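Local coordinates for protein NUDIX hydrolase (Alicyclobacillus acidocaldarius subsp. acidocaldarius, PDB 3QSJ) that probably hydrolyses phosphorus-containing anhydrides, using magnesium or manganese ions, and binds calcium, at residues G62-V65 / C66-D69; F142-P145 / P146-V150; L178-P181 / A182-L186; I201-L204 / K205-A209; A209-N212 / A213-M217. All coordinates share one frame; numbering follows the deposited sequence.

Contact 1: residues G62-V65 / C66-D69; sequences GRPV and CAED
Pro64 and Ala67 close a type II beta turn in the loop between helix 51-58 and helix 72-87, with Val65 and Cys66 at its two corners. The evidence is a single backbone bond, Ala67 N to Pro64 O at 3.3 Å, and the positive phi of Cys66 (64°), which is the conformation a type II turn asks of its third residue. The N-H points fairly straight at the oxygen (152°), but the nitrogen stands above the carbonyl plane rather than on a lone pair.

The tight side is the one where Ala67 CB turns back over the first half of the turn. It packs at 3.4 Å from Pro64 O and reaches CD of the proline ring, 4.2 Å away; Pro64 is itself buried against Ala76 of helix 72-87. Arg63 adds its CG methylene to the same methyl, at 4.0 Å from Ala67 CB. The looser side begins beyond that methylene, where the exposed arginine chain bends at chi3 (-48°) and carries the guanidinium onward, and it includes Cys66, also exposed. Val65, partly exposed, is tied through its backbone to Leu136 and Arg138, which joins the turn to strand 137-143. At the outer corner the thiol lies against a valine methyl, Cys66 SG to Val65 CG1 at 4.0 Å.

Contact 2: residues F142-P145 / P146-V150; sequences FVTP and PTQPV
Thr144 places CG2 opposite its backbone N and OG1 beside it (chi1 -46°), so that the methyl faces Gln148 while the hydroxyl is directed elsewhere. Gln148 answers with a chain that sets CG beside its own backbone N and then bends sharply at chi2 (-107°). The two side chains cross at about a right angle, and the threonine methyl settles in the bend: Thr144 CG2 is 3.5 Å from both CB and CG of Gln148, and Gln148 OE1 comes to 3.6 Å of the same methyl.

A type I beta turn from Pro145 to Gln148 follows Thr144, at the end of strand 137-143. It is closed by Gln148 N donating to Pro145 O at 3.1 Å, with an N-H angle of 153° and the nitrogen above the carbonyl plane. Adjacent prolines stiffen the entry to the turn, their rings meeting at Pro145 CB and Pro146 CD, 3.8 Å apart. At the next corner Thr147 OG1 lies 3.7 Å from Pro145 CB.

The hydroxyl of Thr144 bonds to Phe152 N on strand 151-160, and Arg151 NH2 donates to Thr144 O, so the turn links these two antiparallel strands. The chemistry is thus divided: one branch of Thr144 serves the strand pairing, the other gives an apolar seat to the glutamine, and two prolines, having no N-H to donate, restrict the chain instead.

Contact 3: residues L178-P181 / A182-L186; sequences LWTP and ARDML
Strand 178-181 runs straight into helix 182-186 at 88° between their directions, the short axes approaching to 5.4 Å, with Pro181 at the N-cap position. Its carbonyl begins the helical bonding: N of Met185, a selenomethionine residue, donates to Pro181 O at 3.4 Å, a weak bond though nearly straight (169°). The same oxygen also accepts from Thr180 OG1 at 3.2 Å, the donor tilted from the carbonyl plane.

That hydroxyl is brought there by a chi1 of -177°, which leaves CG2 between the backbone N and the carbonyl carbon. The methyl then meets Met185 at about a right angle, Thr180 CG2 lying 4.0 Å from both CB and CE. The carboxylate of Asp184 lies against the proline ring, with OD2 at 3.7 Å from Pro181 CD. A valine at Thr180 would take away the hydroxyl and would probably cost Pro181 O that bond, leaving the weak one from Met185 N to hold the oxygen less firmly.

Backbone bonds from Thr180 to Val26 and from Ala182 to Ile24 join the junction to strand 24-31, whose Val28 touches both Thr180 and Met185, while Ala182 and Leu186 face helix 198-209.

Contact 4: residues I201-L204 / K205-A209; sequences IAVL and KALVA
Ile201 and Lys205 lie side by side on helix 198-209 and point the same way, one helical turn apart. The lysine chain is extended beyond CG, and its run past Ile201 places CE at 3.8 Å from Ile201 CG2, with NZ only slightly farther from that methyl. With chi1 near -68°, Lys205 CG leaves beside its own backbone N and passes 3.5 Å from Ile201 O, the aliphatic chain thereby running alongside the carbonyl that its backbone uses.

Val203 and Leu207 repeat the arrangement on another face, again parallel in direction. Here the methyls meet, Val203 CG1 to Leu207 CD1 at 4.1 Å, and both residues are buried. Val208 adds a methyl near the backbone of the preceding turn, CG2 at 3.2 Å from Leu204 O.

Under these pairs run four regular i to i+4 backbone bonds. Those of Lys205 N to Ile201 O and Leu207 N to Val203 O are both 2.9 Å and nearly along the C=O axis; that of Ala206 N to Ala202 O is longer, 3.1 Å, and tilted.

The buried face packs on Val14, Ile16 and Phe44 of the sheet, and the chemistry differs around the helix: Val203, Leu204 and Leu207 present hydrocarbon to the sheet, whereas exposed Lys205 packs its methylenes against Ile201, its ammonium lying at the end of an extended chain.

Contact 5: residues A209-N212 / A213-M217; sequences ACPN and AEIAM
Asn212 OD1 accepts from Ile215 N at 2.9 Å in an N-cap bond that is almost straight (166°) and nearly in line with the side-chain C=O. Asn212 is the N-cap of helix 213-219, and its backbone oxygen starts the helical series as well, Ala216 N donating to Asn212 O at 3.0 Å in the carbonyl plane. The side chain thus serves an amide of the first turn, while the backbone carbonyl makes the first regular i to i+4 bond.

The torsion explains the cap: chi1 of 58° sets CG between the backbone N and the carbonyl carbon, folding the amide back over the helix start, where OD1 also lies 3.4 Å from Ile215 CG1. An alanine here would remove the capping oxygen and is likely to leave Ile215 N without its partner and the start of the helix frayed.

Ahead of the cap, apolar groups close over the same turn. Pro211 crosses Ile215 at about a right angle, its CD 3.9 Å from Ile215 CG2. Cys210 holds SG opposite its backbone N (chi1 -162°), which carries the sulfur to 3.6 Å from Ala216 CB and 3.8 Å from Ile215 CG2.

Ala213 N bonds to Asp18 OD1, a further tie of the helix start to strand 7-18. Ala213 and Ala216 rest on Ile16 of that strand, and Met217, a selenomethionine, reaches Leu158 and Val160 of strand 151-160, which pairs with it; the short loop 210-212 thus sets helix 213-219 on these strands directly after helix 198-209.

In the fold
Contacts 3, 4 and 5 form a chain of neighbours, whereas contacts 1 and 2 stand apart. Contact 3 packs on contact 4, their centres about 10 Å apart, through Leu186 CD2 to Lys205 CG at 3.7 Å and Ala182 CB to Leu207 CB at 3.8 Å. Contact 5 continues from contact 4 by sharing Ala209, with centres about 11 Å apart. Contact 1 comes to about 5 Å of contact 5 between nearest atoms, and contact 2 likewise of contact 4, without touching. Relative to the calcium site of Gly46, Glu82 and Glu86, the Val150 side chain of contact 2 is about 13 Å from the ion, and the Val203 side chain of contact 4 about 12 Å from Gly46.

Contact 1: residues G62-V65 / C66-D69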
loop_
_atom_site.group_PDB
_atom_site.type_symbol
_atom_site.label_atom_id
_atom_site.label_comp_id
_atom_site.label_asym_id
_atom_site.label_seq_id
_atom_site.Cartn_x
_atom_site.Cartn_y
_atom_site.Cartn_z
ATOM N N GLY A 62 6.173 -17.514 1.873
ATOM C CA GLY A 62 7.240 -16.599 2.280
ATOM C C GLY A 62 6.888 -15.676 3.443
ATOM O O GLY A 62 5.982 -15.949 4.273
ATOM N N ARG A 63 7.703 -14.621 3.563
ATOM C CA ARG A 63 7.665 -13.637 4.660
ATOM C C ARG A 63 8.230 -12.332 4.120
ATOM O O ARG A 63 9.172 -12.349 3.323
ATOM C CB ARG A 63 8.606 -14.199 5.778
ATOM C CG ARG A 63 8.936 -13.345 6.967
ATOM C CD ARG A 63 9.842 -14.152 7.909
ATOM N NE ARG A 63 9.310 -15.506 8.151
ATOM C CZ ARG A 63 9.996 -16.656 8.056
ATOM N NH1 ARG A 63 11.304 -16.648 7.776
ATOM N NH2 ARG A 63 9.392 -17.815 8.277
ATOM N N PRO A 64 7.752 -11.181 4.615
ATOM C CA PRO A 64 8.283 -9.905 4.133
ATOM C C PRO A 64 9.781 -9.755 4.383
ATOM O O PRO A 64 10.312 -10.230 5.394
ATOM C CB PRO A 64 7.415 -8.844 4.875
ATOM C CG PRO A 64 6.205 -9.563 5.301
ATOM C CD PRO A 64 6.655 -10.985 5.604
ATOM N N VAL A 65 10.467 -9.084 3.452
ATOM C CA VAL A 65 11.906 -8.778 3.599
ATOM C C VAL A 65 11.968 -7.736 4.729
ATOM O O VAL A 65 11.154 -6.799 4.749
ATOM C CB VAL A 65 12.488 -8.224 2.261
ATOM C CG1 VAL A 65 13.929 -7.825 2.422
ATOM C CG2 VAL A 65 12.378 -9.284 1.159
ATOM N N CYS A 66 12.916 -7.914 5.701
ATOM C CA CYS A 66 13.034 -7.030 6.856
ATOM C C CYS A 66 11.817 -7.046 7.811
ATOM O O CYS A 66 11.670 -6.118 8.617
ATOM C CB CYS A 66 13.434 -5.608 6.443
ATOM S SG CYS A 66 14.963 -5.543 5.490
ATOM N N ALA A 67 11.028 -8.162 7.809
ATOM C CA ALA A 67 10.018 -8.417 8.844
ATOM C C ALA A 67 10.775 -8.498 10.166
ATOM O O ALA A 67 11.864 -9.054 10.192
ATOM C CB ALA A 67 9.294 -9.732 8.589
ATOM N N GLU A 68 10.233 -7.898 11.241
ATOM C CA GLU A 68 10.880 -7.920 12.560
ATOM C C GLU A 68 9.832 -8.368 13.591
ATOM O O GLU A 68 10.212 -8.703 14.693
ATOM C CB GLU A 68 11.267 -6.500 13.011
ATOM C CG GLU A 68 12.181 -5.676 12.121
ATOM C CD GLU A 68 12.407 -4.279 12.679
ATOM O OE1 GLU A 68 12.203 -4.067 13.897
ATOM O OE2 GLU A 68 12.849 -3.402 11.905
ATOM N N ASP A 69 8.535 -8.316 13.273
ATOM C CA ASP A 69 7.526 -8.642 14.280
ATOM C C ASP A 69 6.530 -9.695 13.818
ATOM O O ASP A 69 6.331 -9.882 12.614
ATOM C CB ASP A 69 6.800 -7.327 14.645
ATOM C CG ASP A 69 7.661 -6.280 15.312
ATOM O OD1 ASP A 69 8.217 -6.565 16.382
ATOM O OD2 ASP A 69 7.732 -5.166 14.804
#

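Contact 2: residues F142-P145 / P146-V150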
loop_
_atom_site.group_PDB
_atom_site.type_symbol
_atom_site.label_atom_id
_atom_site.label_comp_id
_atom_site.label_asym_id
_atom_site.label_seq_id
_atom_site.Cartn_x
_atom_site.Cartn_y
_atom_site.Cartn_z
ATOM N N PHE A 142 4.970 3.716 11.813
ATOM C CA PHE A 142 4.741 5.067 12.344
ATOM C C PHE A 142 3.478 5.115 13.144
ATOM O O PHE A 142 2.401 4.739 12.664
ATOM C CB PHE A 142 4.694 6.089 11.195
ATOM C CG PHE A 142 6.033 6.214 10.529
ATOM C CD1 PHE A 142 7.115 6.768 11.209
ATOM C CD2 PHE A 142 6.248 5.681 9.267
ATOM C CE1 PHE A 142 8.383 6.784 10.640
ATOM C CE2 PHE A 142 7.515 5.751 8.676
ATOM C CZ PHE A 142 8.565 6.306 9.374
ATOM N N VAL A 143 3.578 5.705 14.348
ATOM C CA VAL A 143 2.406 5.856 15.174
ATOM C C VAL A 143 2.062 7.363 15.173
ATOM O O VAL A 143 2.922 8.229 15.475
ATOM C CB VAL A 143 2.666 5.341 16.636
ATOM C CG1 VAL A 143 1.405 5.508 17.505
ATOM C CG2 VAL A 143 3.161 3.899 16.662
ATOM N N THR A 144 0.787 7.678 14.894
ATOM C CA THR A 144 0.387 9.073 14.907
ATOM C C THR A 144 0.713 9.631 16.301
ATOM O O THR A 144 0.430 8.965 17.301
ATOM C CB THR A 144 -1.118 9.155 14.642
ATOM O OG1 THR A 144 -1.420 8.294 13.537
ATOM C CG2 THR A 144 -1.583 10.613 14.401
ATOM N N PRO A 145 1.315 10.841 16.372
ATOM C CA PRO A 145 1.559 11.487 17.697
ATOM C C PRO A 145 0.300 11.608 18.579
ATOM O O PRO A 145 -0.819 11.807 18.041
ATOM C CB PRO A 145 2.098 12.864 17.315
ATOM C CG PRO A 145 2.622 12.702 15.924
ATOM C CD PRO A 145 1.697 11.732 15.261
ATOM N N PRO A 146 0.463 11.476 19.924
ATOM C CA PRO A 146 -0.697 11.512 20.835
ATOM C C PRO A 146 -1.481 12.826 20.898
ATOM O O PRO A 146 -2.566 12.844 21.477
ATOM C CB PRO A 146 -0.094 11.112 22.187
ATOM C CG PRO A 146 1.334 11.508 22.087
ATOM C CD PRO A 146 1.716 11.218 20.677
ATOM N N THR A 147 -0.953 13.890 20.246
ATOM C CA THR A 147 -1.519 15.228 20.122
ATOM C C THR A 147 -2.632 15.249 19.062
ATOM O O THR A 147 -3.271 16.284 18.889
ATOM C CB THR A 147 -0.398 16.213 19.694
ATOM O OG1 THR A 147 0.188 15.757 18.464
ATOM C CG2 THR A 147 0.699 16.383 20.773
ATOM N N GLN A 148 -2.829 14.124 18.318
ATOM C CA GLN A 148 -3.806 14.003 17.234
ATOM C C GLN A 148 -5.071 13.297 17.709
ATOM O O GLN A 148 -4.996 12.337 18.468
ATOM C CB GLN A 148 -3.187 13.245 16.043
ATOM C CG GLN A 148 -1.916 13.919 15.526
ATOM C CD GLN A 148 -2.160 14.594 14.220
ATOM O OE1 GLN A 148 -2.069 13.975 13.152
ATOM N NE2 GLN A 148 -2.530 15.863 14.286
ATOM N N PRO A 149 -6.257 13.750 17.256
ATOM C CA PRO A 149 -7.507 13.132 17.751
ATOM C C PRO A 149 -7.827 11.767 17.166
ATOM O O PRO A 149 -8.764 11.121 17.628
ATOM C CB PRO A 149 -8.588 14.157 17.398
ATOM C CG PRO A 149 -7.979 15.094 16.427
ATOM C CD PRO A 149 -6.504 14.903 16.358
ATOM N N VAL A 150 -7.225 11.435 16.013
ATOM C CA VAL A 150 -7.416 10.143 15.326
ATOM C C VAL A 150 -6.012 9.612 15.149
ATOM O O VAL A 150 -5.143 10.343 14.652
ATOM C CB VAL A 150 -8.204 10.238 13.987
ATOM C CG1 VAL A 150 -8.198 8.900 13.240
ATOM C CG2 VAL A 150 -9.635 10.735 14.198
#

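Contact 3: residues L178-P181 / A182-L186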
loop_
_atom_site.group_PDB
_atom_site.type_symbol
_atom_site.label_atom_id
_atom_site.label_comp_id
_atom_site.label_asym_id
_atom_site.label_seq_id
_atom_site.Cartn_x
_atom_site.Cartn_y
_atom_site.Cartn_z
ATOM N N LEU A 178 -2.610 7.759 -9.586
ATOM C CA LEU A 178 -1.691 7.792 -10.697
ATOM C C LEU A 178 -0.283 7.363 -10.345
ATOM O O LEU A 178 0.069 7.298 -9.164
ATOM C CB LEU A 178 -1.680 9.156 -11.414
ATOM C CG LEU A 178 -1.126 10.458 -10.756
ATOM C CD1 LEU A 178 -1.149 10.491 -9.298
ATOM C CD2 LEU A 178 0.139 10.958 -11.394
ATOM N N TRP A 179 0.492 7.063 -11.399
ATOM C CA TRP A 179 1.917 6.785 -11.248
ATOM C C TRP A 179 2.620 8.146 -11.325
ATOM O O TRP A 179 2.612 8.822 -12.382
ATOM C CB TRP A 179 2.417 5.911 -12.408
ATOM C CG TRP A 179 2.111 4.464 -12.228
ATOM C CD1 TRP A 179 1.164 3.717 -12.881
ATOM C CD2 TRP A 179 2.849 3.556 -11.413
ATOM N NE1 TRP A 179 1.324 2.376 -12.577
ATOM C CE2 TRP A 179 2.346 2.254 -11.664
ATOM C CE3 TRP A 179 3.926 3.713 -10.513
ATOM C CZ2 TRP A 179 2.868 1.118 -11.031
ATOM C CZ3 TRP A 179 4.446 2.577 -9.911
ATOM C CH2 TRP A 179 3.853 1.318 -10.106
ATOM N N THR A 180 3.283 8.533 -10.245
ATOM C CA THR A 180 3.968 9.817 -10.296
ATOM C C THR A 180 5.447 9.706 -9.959
ATOM O O THR A 180 5.804 8.930 -9.071
ATOM C CB THR A 180 3.286 10.844 -9.323
ATOM O OG1 THR A 180 3.937 12.111 -9.451
ATOM C CG2 THR A 180 3.343 10.396 -7.866
ATOM N N PRO A 181 6.341 10.466 -10.608
ATOM C CA PRO A 181 7.733 10.482 -10.125
ATOM C C PRO A 181 7.673 10.972 -8.658
ATOM O O PRO A 181 6.879 11.873 -8.346
ATOM C CB PRO A 181 8.399 11.536 -11.009
ATOM C CG PRO A 181 7.544 11.684 -12.161
ATOM C CD PRO A 181 6.152 11.404 -11.740
ATOM N N ALA A 182 8.425 10.337 -7.754
ATOM C CA ALA A 182 8.417 10.698 -6.306
ATOM C C ALA A 182 8.887 12.152 -6.077
ATOM O O ALA A 182 8.332 12.847 -5.227
ATOM C CB ALA A 182 9.278 9.709 -5.519
ATOM N N ARG A 183 9.860 12.635 -6.888
ATOM C CA ARG A 183 10.367 14.031 -6.833
ATOM C C ARG A 183 9.246 15.076 -7.077
ATOM O O ARG A 183 9.155 16.082 -6.338
ATOM C CB ARG A 183 11.497 14.190 -7.866
ATOM C CG ARG A 183 12.444 15.352 -7.599
ATOM C CD ARG A 183 13.560 15.392 -8.637
ATOM N NE ARG A 183 14.385 14.178 -8.626
ATOM C CZ ARG A 183 15.518 14.043 -7.942
ATOM N NH1 ARG A 183 16.200 12.906 -7.994
ATOM N NH2 ARG A 183 15.978 15.047 -7.196
ATOM N N ASP A 184 8.428 14.853 -8.138
ATOM C CA ASP A 184 7.293 15.700 -8.561
ATOM C C ASP A 184 6.333 15.882 -7.388
ATOM O O ASP A 184 6.005 17.004 -7.012
ATOM C CB ASP A 184 6.492 15.022 -9.712
ATOM C CG ASP A 184 6.881 15.306 -11.159
ATOM O OD1 ASP A 184 8.056 15.658 -11.401
ATOM O OD2 ASP A 184 6.019 15.084 -12.064
HETATM N N MSE A 185 5.896 14.757 -6.804
HETATM C CA MSE A 185 4.935 14.728 -5.713
HETATM C C MSE A 185 5.486 15.390 -4.456
HETATM O O MSE A 185 4.806 16.206 -3.832
HETATM C CB MSE A 185 4.535 13.290 -5.414
HETATM C CG MSE A 185 3.361 13.220 -4.485
HETATM SE SE MSE A 185 1.902 14.382 -5.026
HETATM C CE MSE A 185 1.293 13.485 -6.474
ATOM N N LEU A 186 6.732 15.109 -4.146
ATOM C CA LEU A 186 7.412 15.714 -2.998
ATOM C C LEU A 186 7.400 17.242 -3.078
ATOM O O LEU A 186 7.039 17.898 -2.105
ATOM C CB LEU A 186 8.875 15.201 -2.875
ATOM C CG LEU A 186 9.649 15.694 -1.626
ATOM C CD1 LEU A 186 8.878 15.408 -0.313
ATOM C CD2 LEU A 186 11.021 15.116 -1.572
#

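Contact 4: residues I201-L204 / K205-A209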
loop_
_atom_site.group_PDB
_atom_site.type_symbol
_atom_site.label_atom_id
_atom_site.label_comp_id
_atom_site.label_asym_id
_atom_site.label_seq_id
_atom_site.Cartn_x
_atom_site.Cartn_y
_atom_site.Cartn_z
ATOM N N ILE A 201 5.601 11.972 3.326
ATOM C CA ILE A 201 6.698 12.830 2.900
ATOM C C ILE A 201 8.032 12.054 3.072
ATOM O O ILE A 201 8.874 12.053 2.181
ATOM C CB ILE A 201 6.675 14.159 3.686
ATOM C CG1 ILE A 201 5.335 14.892 3.451
ATOM C CG2 ILE A 201 7.873 15.041 3.335
ATOM C CD1 ILE A 201 5.088 16.208 4.391
ATOM N N ALA A 202 8.204 11.413 4.225
ATOM C CA ALA A 202 9.456 10.722 4.547
ATOM C C ALA A 202 9.679 9.547 3.563
ATOM O O ALA A 202 10.809 9.345 3.113
ATOM C CB ALA A 202 9.442 10.284 6.009
ATOM N N VAL A 203 8.602 8.880 3.093
ATOM C CA VAL A 203 8.776 7.831 2.068
ATOM C C VAL A 203 9.208 8.455 0.747
ATOM O O VAL A 203 10.133 7.959 0.112
ATOM C CB VAL A 203 7.490 6.979 1.852
ATOM C CG1 VAL A 203 7.619 6.040 0.613
ATOM C CG2 VAL A 203 7.164 6.162 3.115
ATOM N N LEU A 204 8.547 9.550 0.327
ATOM C CA LEU A 204 8.916 10.225 -0.928
ATOM C C LEU A 204 10.355 10.703 -0.943
ATOM O O LEU A 204 11.059 10.475 -1.925
ATOM C CB LEU A 204 7.956 11.353 -1.243
ATOM C CG LEU A 204 6.501 10.939 -1.411
ATOM C CD1 LEU A 204 5.634 12.179 -1.329
ATOM C CD2 LEU A 204 6.259 10.145 -2.753
ATOM N N LYS A 205 10.833 11.279 0.167
ATOM C CA LYS A 205 12.231 11.719 0.259
ATOM C C LYS A 205 13.177 10.511 0.145
ATOM O O LYS A 205 14.230 10.625 -0.511
ATOM C CB LYS A 205 12.522 12.434 1.591
ATOM C CG LYS A 205 11.853 13.770 1.772
ATOM C CD LYS A 205 12.219 14.338 3.161
ATOM C CE LYS A 205 11.573 15.675 3.420
ATOM N NZ LYS A 205 11.423 15.943 4.871
ATOM N N ALA A 206 12.796 9.348 0.760
ATOM C CA ALA A 206 13.630 8.121 0.720
ATOM C C ALA A 206 13.717 7.643 -0.709
ATOM O O ALA A 206 14.787 7.296 -1.173
ATOM C CB ALA A 206 13.037 7.016 1.605
ATOM N N LEU A 207 12.588 7.627 -1.423
ATOM C CA LEU A 207 12.551 7.230 -2.844
ATOM C C LEU A 207 13.379 8.185 -3.741
ATOM O O LEU A 207 14.102 7.731 -4.638
ATOM C CB LEU A 207 11.098 7.233 -3.309
ATOM C CG LEU A 207 10.208 6.105 -2.742
ATOM C CD1 LEU A 207 8.787 6.231 -3.306
ATOM C CD2 LEU A 207 10.813 4.722 -3.031
ATOM N N VAL A 208 13.328 9.496 -3.468
ATOM C CA VAL A 208 14.116 10.464 -4.265
ATOM C C VAL A 208 15.625 10.228 -4.111
ATOM O O VAL A 208 16.367 10.382 -5.096
ATOM C CB VAL A 208 13.676 11.920 -3.941
ATOM C CG1 VAL A 208 14.626 12.981 -4.537
ATOM C CG2 VAL A 208 12.238 12.159 -4.416
ATOM N N ALA A 209 16.076 9.854 -2.895
ATOM C CA ALA A 209 17.499 9.610 -2.597
ATOM C C ALA A 209 17.984 8.303 -3.198
ATOM O O ALA A 209 19.176 8.073 -3.291
ATOM C CB ALA A 209 17.724 9.583 -1.095
#

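Contact 5: residues A209-N212 / A213-M217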
loop_
_atom_site.group_PDB
_atom_site.type_symbol
_atom_site.label_atom_id
_atom_site.label_comp_id
_atom_site.label_asym_id
_atom_site.label_seq_id
_atom_site.Cartn_x
_atom_site.Cartn_y
_atom_site.Cartn_z
ATOM N N ALA A 209 16.076 9.854 -2.895
ATOM C CA ALA A 209 17.499 9.610 -2.597
ATOM C C ALA A 209 17.984 8.303 -3.198
ATOM O O ALA A 209 19.176 8.073 -3.291
ATOM C CB ALA A 209 17.724 9.583 -1.095
ATOM N N CYS A 210 17.053 7.431 -3.566
ATOM C CA CYS A 210 17.343 6.115 -4.076
ATOM C C CYS A 210 17.569 6.067 -5.597
ATOM O O CYS A 210 16.725 6.538 -6.330
ATOM C CB CYS A 210 16.230 5.169 -3.659
ATOM S SG CYS A 210 16.704 3.445 -3.790
ATOM N N PRO A 211 18.662 5.445 -6.094
ATOM C CA PRO A 211 18.887 5.428 -7.555
ATOM C C PRO A 211 17.877 4.652 -8.386
ATOM O O PRO A 211 17.543 5.095 -9.482
ATOM C CB PRO A 211 20.297 4.857 -7.710
ATOM C CG PRO A 211 20.547 4.109 -6.433
ATOM C CD PRO A 211 19.807 4.864 -5.359
ATOM N N ASN A 212 17.399 3.490 -7.890
ATOM C CA ASN A 212 16.482 2.657 -8.678
ATOM C C ASN A 212 15.683 1.731 -7.766
ATOM O O ASN A 212 15.920 1.663 -6.537
ATOM C CB ASN A 212 17.259 1.898 -9.816
ATOM C CG ASN A 212 18.362 1.029 -9.271
ATOM O OD1 ASN A 212 18.150 0.260 -8.333
ATOM N ND2 ASN A 212 19.560 1.113 -9.823
ATOM N N ALA A 213 14.680 1.065 -8.348
ATOM C CA ALA A 213 13.779 0.179 -7.606
ATOM C C ALA A 213 14.541 -1.035 -6.974
ATOM O O ALA A 213 14.215 -1.453 -5.853
ATOM C CB ALA A 213 12.695 -0.306 -8.573
ATOM N N GLU A 214 15.542 -1.618 -7.690
ATOM C CA GLU A 214 16.302 -2.745 -7.082
ATOM C C GLU A 214 17.040 -2.288 -5.825
ATOM O O GLU A 214 16.957 -2.966 -4.799
ATOM C CB GLU A 214 17.303 -3.285 -8.118
ATOM C CG GLU A 214 18.132 -4.464 -7.621
ATOM C CD GLU A 214 19.167 -4.878 -8.639
ATOM O OE1 GLU A 214 18.906 -4.685 -9.848
ATOM O OE2 GLU A 214 20.263 -5.325 -8.232
ATOM N N ILE A 215 17.696 -1.095 -5.867
ATOM C CA ILE A 215 18.388 -0.589 -4.670
ATOM C C ILE A 215 17.370 -0.309 -3.566
ATOM O O ILE A 215 17.644 -0.596 -2.409
ATOM C CB ILE A 215 19.351 0.601 -4.975
ATOM C CG1 ILE A 215 20.547 0.183 -5.910
ATOM C CG2 ILE A 215 19.795 1.311 -3.710
ATOM C CD1 ILE A 215 21.422 -1.002 -5.389
ATOM N N ALA A 216 16.156 0.230 -3.934
ATOM C CA ALA A 216 15.161 0.470 -2.904
ATOM C C ALA A 216 14.726 -0.836 -2.215
ATOM O O ALA A 216 14.570 -0.874 -0.985
ATOM C CB ALA A 216 13.938 1.174 -3.510
HETATM N N MSE A 217 14.508 -1.918 -2.999
HETATM C CA MSE A 217 14.039 -3.194 -2.438
HETATM C C MSE A 217 15.147 -3.825 -1.563
HETATM O O MSE A 217 14.815 -4.687 -0.749
HETATM C CB MSE A 217 13.616 -4.170 -3.561
HETATM C CG MSE A 217 12.294 -3.787 -4.197
HETATM SE SE MSE A 217 10.822 -3.801 -2.828
HETATM C CE MSE A 217 10.834 -5.594 -2.355
#